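Local coordinates for cyclic nucleotide-binding domain (CNMP-BD) protein (Geobacter metallireducens, PDB 3MDP) that probably binds a cyclic nucleotide through its double-stranded beta-helix domain and may act as a DNA-binding transcription regulator, at residues Ser88-Tyr93 with Leu115-Ser119. Residues are numbered along the deposited sequence; the frame is centred on the assembly and turned at random. Where two conformers were deposited one is given.
Sequences SLIKPY and LREMS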
loop_
_atom_site.group_PDB
_atom_site.type_symbol
_atom_site.label_atom_id
_atom_site.label_comp_id
_atom_site.label_asym_id
_atom_site.label_seq_id
_atom_site.Cartn_x
_atom_site.Cartn_y
_atom_site.Cartn_z
ATOM N N SER A 88 -5.611 8.799 -4.007
ATOM C CA SER A 88 -4.992 10.069 -4.416
ATOM C C SER A 88 -3.502 9.907 -4.762
ATOM O O SER A 88 -2.939 10.721 -5.508
ATOM C CB SER A 88 -5.211 11.161 -3.358
ATOM O OG SER A 88 -4.876 10.716 -2.063
ATOM N N LEU A 89 -2.873 8.846 -4.257
ATOM C CA LEU A 89 -1.477 8.549 -4.576
ATOM C C LEU A 89 -1.261 7.170 -5.244
ATOM O O LEU A 89 -0.112 6.767 -5.442
ATOM C CB LEU A 89 -0.617 8.621 -3.313
ATOM C CG LEU A 89 -0.405 10.003 -2.678
ATOM C CD1 LEU A 89 0.348 9.886 -1.348
ATOM C CD2 LEU A 89 0.326 10.879 -3.646
ATOM N N ILE A 90 -2.336 6.458 -5.576
ATOM C CA ILE A 90 -2.231 5.144 -6.204
ATOM C C ILE A 90 -2.923 5.155 -7.567
ATOM O O ILE A 90 -4.144 5.239 -7.662
ATOM C CB ILE A 90 -2.825 3.994 -5.327
ATOM C CG1 ILE A 90 -2.258 4.013 -3.886
ATOM C CG2 ILE A 90 -2.536 2.618 -5.993
ATOM C CD1 ILE A 90 -3.018 3.144 -2.900
ATOM N N LYS A 91 -2.138 5.064 -8.633
ATOM C CA LYS A 91 -2.701 4.873 -9.973
ATOM C C LYS A 91 -3.784 3.815 -9.993
ATOM O O LYS A 91 -3.629 2.758 -9.381
ATOM C CB LYS A 91 -1.629 4.440 -10.948
ATOM C CG LYS A 91 -0.693 5.515 -11.306
ATOM C CD LYS A 91 0.233 5.070 -12.421
ATOM C CE LYS A 91 1.206 6.182 -12.778
ATOM N NZ LYS A 91 1.962 5.860 -14.029
ATOM N N PRO A 92 -4.868 4.067 -10.732
ATOM C CA PRO A 92 -5.085 5.211 -11.621
ATOM C C PRO A 92 -5.822 6.399 -10.986
ATOM O O PRO A 92 -6.500 7.131 -11.690
ATOM C CB PRO A 92 -5.948 4.587 -12.717
ATOM C CG PRO A 92 -6.841 3.671 -11.933
ATOM C CD PRO A 92 -5.915 3.047 -10.916
ATOM N N TYR A 93 -5.690 6.570 -9.675
ATOM C CA TYR A 93 -6.107 7.813 -8.986
ATOM C C TYR A 93 -7.619 8.087 -9.014
ATOM O O TYR A 93 -8.075 9.247 -9.126
ATOM C CB TYR A 93 -5.337 9.020 -9.544
ATOM C CG TYR A 93 -3.850 8.849 -9.694
ATOM C CD1 TYR A 93 -3.035 8.574 -8.581
ATOM C CD2 TYR A 93 -3.236 9.051 -10.926
ATOM C CE1 TYR A 93 -1.658 8.441 -8.718
ATOM C CE2 TYR A 93 -1.854 8.915 -11.070
ATOM C CZ TYR A 93 -1.079 8.627 -9.956
ATOM O OH TYR A 93 0.264 8.504 -10.082
ATOM N N LEU A 115 -0.119 16.750 -4.282
ATOM C CA LEU A 115 0.791 15.688 -3.801
ATOM C C LEU A 115 1.387 14.926 -4.962
ATOM O O LEU A 115 2.557 14.508 -4.928
ATOM C CB LEU A 115 0.076 14.695 -2.889
ATOM C CG LEU A 115 -0.183 15.087 -1.451
ATOM C CD1 LEU A 115 -0.967 13.968 -0.759
ATOM C CD2 LEU A 115 1.129 15.421 -0.701
ATOM N N ARG A 116 0.563 14.686 -5.969
ATOM C CA ARG A 116 1.038 13.998 -7.168
ATOM C C ARG A 116 2.134 14.796 -7.874
ATOM O O ARG A 116 3.143 14.211 -8.271
ATOM C CB ARG A 116 -0.119 13.649 -8.110
ATOM C CG ARG A 116 -0.978 12.512 -7.570
ATOM C CD ARG A 116 -1.998 11.971 -8.556
ATOM N NE ARG A 116 -3.026 12.943 -8.946
ATOM C CZ ARG A 116 -4.179 13.167 -8.323
ATOM N NH1 ARG A 116 -4.514 12.523 -7.212
ATOM N NH2 ARG A 116 -5.007 14.086 -8.812
ATOM N N GLU A 117 1.976 16.116 -7.987
ATOM C CA GLU A 117 2.987 16.974 -8.646
ATOM C C GLU A 117 4.285 16.924 -7.893
ATOM O O GLU A 117 5.367 16.776 -8.480
ATOM C CB GLU A 117 2.567 18.437 -8.678
ATOM C CG GLU A 117 1.542 18.751 -9.709
ATOM C CD GLU A 117 0.926 20.128 -9.536
ATOM O OE1 GLU A 117 1.439 20.985 -8.775
ATOM O OE2 GLU A 117 -0.117 20.356 -10.167
HETATM N N MSE A 118 4.157 17.052 -6.578
HETATM C CA MSE A 118 5.293 17.133 -5.685
HETATM C C MSE A 118 6.026 15.817 -5.678
HETATM O O MSE A 118 7.246 15.793 -5.668
HETATM C CB MSE A 118 4.832 17.500 -4.265
HETATM C CG MSE A 118 4.192 18.889 -4.193
HETATM SE SE MSE A 118 3.021 19.156 -2.654
HETATM C CE MSE A 118 4.327 18.942 -1.294
ATOM N N SER A 119 5.272 14.719 -5.701
ATOM C CA SER A 119 5.858 13.387 -5.816
ATOM C C SER A 119 6.663 13.221 -7.082
ATOM O O SER A 119 7.718 12.611 -7.053
ATOM C CB SER A 119 4.777 12.311 -5.747
ATOM O OG SER A 119 4.202 12.331 -4.467
#
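L115 opens the helical side of this interface with a small apolar contact: its CB lies 3.9 Å from L89 CD2. Leucines suit this buried spot; the branched end of L89 comes nearer the helix, although its CA-to-CB bond points sideways.

One residue on, R116 is the most covered by the loop, its contacts running from CG to the guanidinium. R116 CD sits over the face of the Y93 ring, 3.5 Å from its centroid, in a CH-pi contact. The guanidinium continues past the ring centre, an off-centre cation-pi interaction with R116 CZ 5.0 Å from that centroid. Tyrosine offers stem and charge a broad flat face, and its backbone hydrogen-bonds with A47. R116 NH1 donates to S88 O at 2.9 Å, nearly in line. The same nitrogen also bonds to the A47 carbonyl, and NH2 forms a salt bridge with D48; arginine suits the place, its long apolar stem ending in several donors.

At S119, one turn after L115, OG turns back to L115 O (2.8 Å), satisfying the small polar side chain.

The loop follows succinate-binding G85, V86 and S87 (no ligand on this chain), consistent with the ligand-binding cassette of cyclic nucleotide-binding domains; S88 OG bonds to G85 O. The contact ties it to helix 112-121, with L50 of strand 49-55 touching S88 and L115, and helix 123-139 packing on L89 through V133 and on S119 through L129.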